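Local coordinates for NADP-dependent alcohol dehydrogenase (PDB 2OUI), which catalyses the NADP-dependent interconversion of alcohols and the corresponding carbonyl compounds as a zinc-containing, tetrameric dehydrogenase, at residues G167-V172 against K234-V239; A191-A196 against G211-I216; H247-A252 against I274-S279. The protein carries 1 engineered substitution. All blocks are in the same frame, centred on the assembly; numbering follows the deposited sequence.

Contact 1. Residues G167-V172 against K234-V239; sequences GDTVCV and KGVDKV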
# COMPACT_ATOMS: atom_id res chain seq x y z
N GLY A 167 -14.28 10.66 1.71
CA GLY A 167 -15.09 11.44 0.77
C GLY A 167 -15.43 10.77 -0.56
O GLY A 167 -16.11 11.38 -1.38
N ASP A 168 -15.01 9.52 -0.76
CA ASP A 168 -15.28 8.80 -2.02
C ASP A 168 -16.78 8.63 -2.24
O ASP A 168 -17.53 8.44 -1.28
CB ASP A 168 -14.66 7.40 -2.01
CG ASP A 168 -13.25 7.36 -2.57
OD1 ASP A 168 -12.79 8.36 -3.16
OD2 ASP A 168 -12.62 6.30 -2.44
N THR A 169 -17.20 8.70 -3.50
CA THR A 169 -18.57 8.35 -3.86
C THR A 169 -18.51 6.86 -4.22
O THR A 169 -17.71 6.44 -5.06
CB THR A 169 -19.03 9.21 -5.06
OG1 THR A 169 -19.11 10.58 -4.66
CG2 THR A 169 -20.40 8.75 -5.59
N VAL A 170 -19.37 6.07 -3.60
CA VAL A 170 -19.24 4.62 -3.66
C VAL A 170 -20.58 4.06 -4.12
O VAL A 170 -21.64 4.62 -3.79
CB VAL A 170 -18.86 4.04 -2.26
CG1 VAL A 170 -18.97 2.48 -2.21
CG2 VAL A 170 -17.42 4.50 -1.84
N CYS A 171 -20.53 2.96 -4.87
CA CYS A 171 -21.76 2.19 -5.13
C CYS A 171 -21.60 0.79 -4.54
O CYS A 171 -20.59 0.14 -4.78
CB CYS A 171 -22.01 2.06 -6.63
SG CYS A 171 -23.54 1.16 -7.01
N VAL A 172 -22.59 0.35 -3.77
CA VAL A 172 -22.67 -1.05 -3.32
C VAL A 172 -23.76 -1.74 -4.13
O VAL A 172 -24.92 -1.30 -4.11
CB VAL A 172 -23.05 -1.13 -1.82
CG1 VAL A 172 -23.19 -2.59 -1.41
CG2 VAL A 172 -21.99 -0.42 -0.97
N LYS A 234 -20.04 11.05 -14.92
CA LYS A 234 -18.64 10.82 -14.49
C LYS A 234 -18.37 9.49 -13.78
O LYS A 234 -17.23 9.07 -13.67
CB LYS A 234 -18.05 12.01 -13.72
CG LYS A 234 -18.78 12.46 -12.47
CD LYS A 234 -18.60 13.99 -12.28
CE LYS A 234 -19.05 14.47 -10.88
NZ LYS A 234 -20.53 14.42 -10.62
N GLY A 235 -19.43 8.82 -13.34
CA GLY A 235 -19.31 7.53 -12.67
C GLY A 235 -18.99 7.72 -11.20
O GLY A 235 -18.87 8.84 -10.71
N VAL A 236 -18.84 6.60 -10.49
CA VAL A 236 -18.53 6.63 -9.06
C VAL A 236 -17.05 6.33 -8.85
O VAL A 236 -16.39 5.85 -9.77
CB VAL A 236 -19.39 5.59 -8.28
CG1 VAL A 236 -20.87 5.89 -8.45
CG2 VAL A 236 -19.08 4.15 -8.75
N ASP A 237 -16.53 6.61 -7.65
CA ASP A 237 -15.10 6.41 -7.36
C ASP A 237 -14.74 4.95 -7.16
O ASP A 237 -13.70 4.50 -7.65
CB ASP A 237 -14.69 7.21 -6.12
CG ASP A 237 -14.85 8.71 -6.32
OD1 ASP A 237 -14.35 9.23 -7.33
OD2 ASP A 237 -15.50 9.37 -5.49
N LYS A 238 -15.56 4.24 -6.38
CA LYS A 238 -15.28 2.85 -5.98
C LYS A 238 -16.61 2.06 -5.99
O LYS A 238 -17.68 2.64 -5.81
CB LYS A 238 -14.71 2.81 -4.56
CG LYS A 238 -13.45 3.70 -4.31
CD LYS A 238 -12.19 3.24 -5.08
CE LYS A 238 -11.19 4.39 -5.25
NZ LYS A 238 -10.79 4.98 -3.95
N VAL A 239 -16.52 0.75 -6.19
CA VAL A 239 -17.71 -0.10 -6.25
C VAL A 239 -17.47 -1.37 -5.41
O VAL A 239 -16.40 -1.99 -5.49
CB VAL A 239 -18.05 -0.52 -7.72
CG1 VAL A 239 -19.21 -1.52 -7.74
CG2 VAL A 239 -18.38 0.69 -8.58
O HOH W 1 -10.45 7.96 -4.48

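Contact 2. Residues A191-A196 against G211-I216; sequences AGRIFA and GATDII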
# COMPACT_ATOMS: atom_id res chain seq x y z
N ALA A 191 -16.61 7.04 3.27
CA ALA A 191 -17.37 7.38 2.05
C ALA A 191 -18.41 8.45 2.32
O ALA A 191 -19.01 8.53 3.42
CB ALA A 191 -18.03 6.10 1.40
N GLY A 192 -18.64 9.29 1.31
CA GLY A 192 -19.59 10.38 1.37
C GLY A 192 -20.89 9.90 0.74
O GLY A 192 -21.73 9.29 1.40
N ARG A 193 -21.05 10.16 -0.55
CA ARG A 193 -22.26 9.69 -1.21
C ARG A 193 -22.14 8.18 -1.40
O ARG A 193 -21.10 7.68 -1.89
CB ARG A 193 -22.42 10.41 -2.55
CG ARG A 193 -23.71 10.10 -3.25
CD ARG A 193 -23.96 11.12 -4.37
NE ARG A 193 -25.35 11.08 -4.79
CZ ARG A 193 -25.81 11.65 -5.90
NH1 ARG A 193 -24.97 12.31 -6.70
NH2 ARG A 193 -27.10 11.55 -6.20
N ILE A 194 -23.17 7.43 -0.98
CA ILE A 194 -23.17 5.98 -1.18
C ILE A 194 -24.46 5.55 -1.89
O ILE A 194 -25.56 5.73 -1.35
CB ILE A 194 -23.02 5.18 0.18
CG1 ILE A 194 -21.70 5.50 0.87
CG2 ILE A 194 -23.06 3.68 -0.08
CD1 ILE A 194 -21.66 5.04 2.35
N PHE A 195 -24.32 5.03 -3.12
CA PHE A 195 -25.45 4.45 -3.85
C PHE A 195 -25.57 3.00 -3.44
O PHE A 195 -24.57 2.30 -3.37
CB PHE A 195 -25.20 4.48 -5.36
CG PHE A 195 -25.09 5.87 -5.93
CD1 PHE A 195 -23.85 6.50 -6.02
CD2 PHE A 195 -26.22 6.52 -6.37
CE1 PHE A 195 -23.78 7.80 -6.56
CE2 PHE A 195 -26.15 7.81 -6.91
CZ PHE A 195 -24.91 8.45 -7.00
N ALA A 196 -26.79 2.55 -3.19
CA ALA A 196 -27.05 1.15 -2.78
C ALA A 196 -28.03 0.58 -3.80
O ALA A 196 -29.18 1.02 -3.89
CB ALA A 196 -27.64 1.11 -1.37
N GLY A 211 -25.97 4.31 6.36
CA GLY A 211 -25.15 5.32 5.71
C GLY A 211 -25.31 5.44 4.21
O GLY A 211 -24.66 6.30 3.61
N ALA A 212 -26.15 4.61 3.58
CA ALA A 212 -26.50 4.88 2.15
C ALA A 212 -27.13 6.25 2.01
O ALA A 212 -27.89 6.69 2.88
CB ALA A 212 -27.47 3.84 1.59
N THR A 213 -26.89 6.91 0.88
CA THR A 213 -27.54 8.19 0.61
C THR A 213 -28.52 8.12 -0.55
O THR A 213 -29.42 8.96 -0.65
CB THR A 213 -26.50 9.31 0.30
OG1 THR A 213 -25.67 8.88 -0.78
CG2 THR A 213 -25.59 9.57 1.48
N ASP A 214 -28.34 7.12 -1.43
CA ASP A 214 -29.10 7.04 -2.68
C ASP A 214 -29.44 5.58 -2.98
O ASP A 214 -28.57 4.82 -3.38
CB ASP A 214 -28.28 7.57 -3.87
CG ASP A 214 -27.98 9.06 -3.77
OD1 ASP A 214 -27.03 9.40 -3.02
OD2 ASP A 214 -28.68 9.87 -4.44
N ILE A 215 -30.71 5.21 -2.82
CA ILE A 215 -31.16 3.87 -3.22
C ILE A 215 -31.37 3.84 -4.73
O ILE A 215 -32.08 4.67 -5.27
CB ILE A 215 -32.50 3.48 -2.54
CG1 ILE A 215 -32.34 3.43 -1.01
CG2 ILE A 215 -33.01 2.14 -3.09
CD1 ILE A 215 -31.20 2.54 -0.54
N ILE A 216 -30.75 2.86 -5.38
CA ILE A 216 -30.94 2.67 -6.82
C ILE A 216 -31.72 1.37 -7.05
O ILE A 216 -31.21 0.27 -6.82
CB ILE A 216 -29.58 2.66 -7.53
CG1 ILE A 216 -28.84 4.00 -7.29
CG2 ILE A 216 -29.75 2.43 -9.03
CD1 ILE A 216 -29.48 5.22 -7.95

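Contact 3. Residues H247-A252 against I274-S279; sequences HTFAQA and IPIPRS. Engineered in segment 274-279: Pro275 (natural residue Asp).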
# COMPACT_ATOMS: atom_id res chain seq x y z
N HIS A 247 -22.90 -11.26 -14.22
CA HIS A 247 -23.07 -10.10 -15.10
C HIS A 247 -23.01 -8.77 -14.36
O HIS A 247 -23.01 -7.70 -14.97
CB HIS A 247 -24.35 -10.22 -15.92
CG HIS A 247 -24.36 -11.39 -16.84
ND1 HIS A 247 -25.02 -12.57 -16.54
CD2 HIS A 247 -23.78 -11.58 -18.05
CE1 HIS A 247 -24.86 -13.42 -17.54
NE2 HIS A 247 -24.11 -12.85 -18.47
N THR A 248 -22.96 -8.85 -13.03
CA THR A 248 -22.86 -7.65 -12.21
C THR A 248 -21.52 -6.96 -12.37
O THR A 248 -21.40 -5.73 -12.15
CB THR A 248 -23.06 -8.02 -10.75
OG1 THR A 248 -24.32 -8.71 -10.63
CG2 THR A 248 -23.07 -6.79 -9.90
N PHE A 249 -20.49 -7.72 -12.74
CA PHE A 249 -19.17 -7.13 -12.91
C PHE A 249 -19.14 -6.13 -14.04
O PHE A 249 -18.46 -5.10 -13.91
CB PHE A 249 -18.08 -8.21 -13.08
CG PHE A 249 -17.75 -8.91 -11.79
CD1 PHE A 249 -18.61 -9.90 -11.28
CD2 PHE A 249 -16.59 -8.62 -11.10
CE1 PHE A 249 -18.30 -10.57 -10.09
CE2 PHE A 249 -16.26 -9.30 -9.90
CZ PHE A 249 -17.14 -10.27 -9.40
N ALA A 250 -19.83 -6.43 -15.14
CA ALA A 250 -19.93 -5.49 -16.26
C ALA A 250 -20.60 -4.20 -15.84
O ALA A 250 -20.20 -3.13 -16.29
CB ALA A 250 -20.65 -6.12 -17.48
N GLN A 251 -21.62 -4.29 -14.97
CA GLN A 251 -22.28 -3.08 -14.46
C GLN A 251 -21.31 -2.23 -13.64
O GLN A 251 -21.28 -1.01 -13.79
CB GLN A 251 -23.51 -3.43 -13.62
CG GLN A 251 -24.54 -4.22 -14.41
CD GLN A 251 -25.76 -4.54 -13.60
OE1 GLN A 251 -26.91 -4.33 -14.04
NE2 GLN A 251 -25.54 -5.06 -12.40
N ALA A 252 -20.54 -2.88 -12.78
CA ALA A 252 -19.52 -2.19 -11.95
C ALA A 252 -18.51 -1.46 -12.83
O ALA A 252 -18.22 -0.28 -12.61
CB ALA A 252 -18.81 -3.20 -11.06
N ILE A 274 -17.01 -14.83 -15.94
CA ILE A 274 -17.42 -13.46 -15.62
C ILE A 274 -16.96 -12.57 -16.78
O ILE A 274 -15.75 -12.39 -16.96
CB ILE A 274 -16.69 -13.00 -14.35
CG1 ILE A 274 -16.99 -13.96 -13.20
CG2 ILE A 274 -17.03 -11.56 -14.02
CD1 ILE A 274 -15.96 -13.98 -12.10
N PRO A 275 -17.90 -12.02 -17.58
CA PRO A 275 -17.48 -11.18 -18.71
C PRO A 275 -17.15 -9.76 -18.26
O PRO A 275 -17.94 -9.11 -17.58
CB PRO A 275 -18.71 -11.19 -19.64
CG PRO A 275 -19.72 -12.11 -19.00
CD PRO A 275 -19.37 -12.19 -17.55
N ILE A 276 -15.96 -9.30 -18.61
CA ILE A 276 -15.52 -7.93 -18.30
C ILE A 276 -15.52 -7.20 -19.64
O ILE A 276 -14.84 -7.62 -20.57
CB ILE A 276 -14.08 -7.91 -17.70
CG1 ILE A 276 -14.01 -8.70 -16.39
CG2 ILE A 276 -13.52 -6.45 -17.62
CD1 ILE A 276 -15.04 -8.26 -15.29
N PRO A 277 -16.32 -6.13 -19.76
CA PRO A 277 -16.45 -5.47 -21.08
C PRO A 277 -15.15 -4.79 -21.53
O PRO A 277 -14.62 -3.90 -20.84
CB PRO A 277 -17.57 -4.45 -20.87
CG PRO A 277 -17.58 -4.21 -19.38
CD PRO A 277 -17.18 -5.50 -18.74
N ARG A 278 -14.63 -5.23 -22.67
CA ARG A 278 -13.35 -4.73 -23.15
C ARG A 278 -13.28 -3.21 -23.26
O ARG A 278 -12.38 -2.60 -22.71
CB ARG A 278 -12.98 -5.37 -24.49
CG ARG A 278 -11.56 -4.99 -24.92
CD ARG A 278 -11.22 -5.52 -26.30
NE ARG A 278 -12.23 -5.12 -27.28
CZ ARG A 278 -12.12 -4.09 -28.12
NH1 ARG A 278 -11.03 -3.33 -28.16
NH2 ARG A 278 -13.11 -3.83 -28.95
N SER A 279 -14.22 -2.58 -23.98
CA SER A 279 -14.16 -1.12 -24.19
C SER A 279 -14.20 -0.32 -22.91
O SER A 279 -13.36 0.57 -22.71
CB SER A 279 -15.26 -0.63 -25.14
OG SER A 279 -14.91 -0.93 -26.48
O HOH W 2 -20.09 -9.06 -16.03

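Contact 1. Residues G167-V172 against K234-V239
Thr169 and Asp237 are joined by two hydrogen bonds: the amide N of Thr169 gives a nearly straight bond (175°) to Asp237 OD2, 2.7 Å away, on the anti lone pair of that oxygen, and Asp237 N returns a bond to Thr169 O at 2.9 Å. Aspartate suits a corner of the chain because its short side chain, with CG beside its own backbone N (chi1 -63°), reaches back to the amide of Thr169. Next to it Lys238 NZ meets Asp168 OD2 at 2.7 Å on the syn side of the carboxylate in a salt bridge, and a water joins NZ to Asp168 OD1. The lysine bends at chi2 and chi4, which brings NZ back to Asp168 OD2, an oxygen also bound by Lys165 N. Two carboxylates lie close, Asp168 OD1 being 3.7 Å from Asp237 OD2; Lys238, Lys257 and Lys304 of the second subunit probably offset the repulsion. Regular parallel pairing follows, with Cys171 N bonded to Lys238 O at 3.0 Å. Cys171 CB, a small apolar group, packs against the CG2 methyls of Val236 and Val239. Strands 170-173 and 236-241 are central neighbours in the parallel sheet, with Phe195 of strand 194-197 and helices 223-230 and 248-255 packed against their side chains.

Contact 2. Residues A191-A196 against G211-I216
Ala196 and Ala212 touch methyl to methyl, CB to CB at 4.0 Å, and CD1 of Ile215 closes on the same Ala196 methyl; small alanines suit a face covered by helices 177-188 and 201-209, which both touch Ala212. On the other face CD2 of the Phe195 ring lies 3.7 Å from Ile216 CG1, which meets the ring obliquely, and CD2 also touches Asp214 CB, the ring and the aspartate running side by side in the same direction. Between the faces the backbones pair in parallel: Ala196 N binds Asp214 O, and Ile216 N binds Ala196 O at 2.8 Å. Ile194 O takes two amides, those of Thr213 and Asp214, as segment 211-216 enters the sheet. Thr213 OG1 sits between its own backbone N and carbonyl carbon (chi1 55°), where it accepts from Ile194 N at 2.9 Å and donates to Asp214 OD1.

At the polar edge Arg193, its chain extended from CG to NE, grips Asp214 side-on: NE to OD1 at 3.0 Å and NH2 to OD2 at 2.9 Å. Both oxygens lie close to the guanidinium plane but are met from above the carboxylate, the two planes being 55° apart. Phe195 CZ lies 3.4 Å from one guanidinium face, over its centre, and OD1 also accepts from Thr213, so the carboxylate is held against rotation. Lys313 of the second subunit binds the carbonyls of Gly192 and Gly211. Gly211, whose positive phi would jam a side chain against the preceding carbonyl O, ends helix 201-209 in a Schellman motif; strand 194-197, that helix and strand 214-216 form a beta-alpha-beta unit of the Rossmann-type domain.

Contact 3. Residues H247-A252 against I274-S279
Pro275 O and Ala250 N are joined through one water, which donates to the carbonyl at 2.7 Å and accepts from the amide at 2.8 Å. The amide belongs to the first turn of helix 248-255, where amides generally lack a carbonyl partner within the helix, so the water supplies its acceptor and ties the helix start to strand 273-277. Pro275 is an engineered residue, Asp in the natural sequence; its ring CG comes to 4.2 Å from His247 CD2, an outer contact at the exposed end.

The rest is apolar. Phe249 points its CB toward the strand, and with CG beside its own backbone N (chi1 -74°) the ring lies against Ile274 CG2, a methyl that rests 3.5 Å from Phe249 CG and nearly as close to CD1, meeting the ring obliquely. Ile276 CD1 touches Phe249 CB at 3.8 Å; branched isoleucines suit a strand and still offer methyls to the helix. Further along, the Pro277 ring brings CD to 3.7 Å from Ala250 CB, and alanine is short enough for the helix to ride this near. Leu268 and Ile241 also pack on Phe249.

Helix and strand run nearly parallel, 21° apart. Ile274, Ile276 and Pro277 also pair antiparallel with a strand of the third subunit, so this is a helix packed on a strand whose sheet continues across a subunit interface of the tetramer.

How the contacts relate
Contacts 1 and 2 belong to one parallel sheet, with centres about 9 Å apart: strands 170-173 and 194-197 are neighbours, and Val170 O and Phe195 N, at 2.8 Å, probably share a hydrogen bond. Together they cover four strands in the order 214-216, 194-197, 170-173, 236-241, and both meet the second subunit. Contact 3 follows in the chain, its helix 248-255 coming directly after strand 236-241; Val239 CG1 packs 3.7 Å from Ala252 CB. Contact 3 meets the third subunit instead, its centre about 22 Å from that of contact 2. None includes the zinc ligands Cys37, His59 and Asp150; Ala196 lies near, without touching, a GxGxxG-like pattern, consistent with the NADP site of Rossmann-type domains.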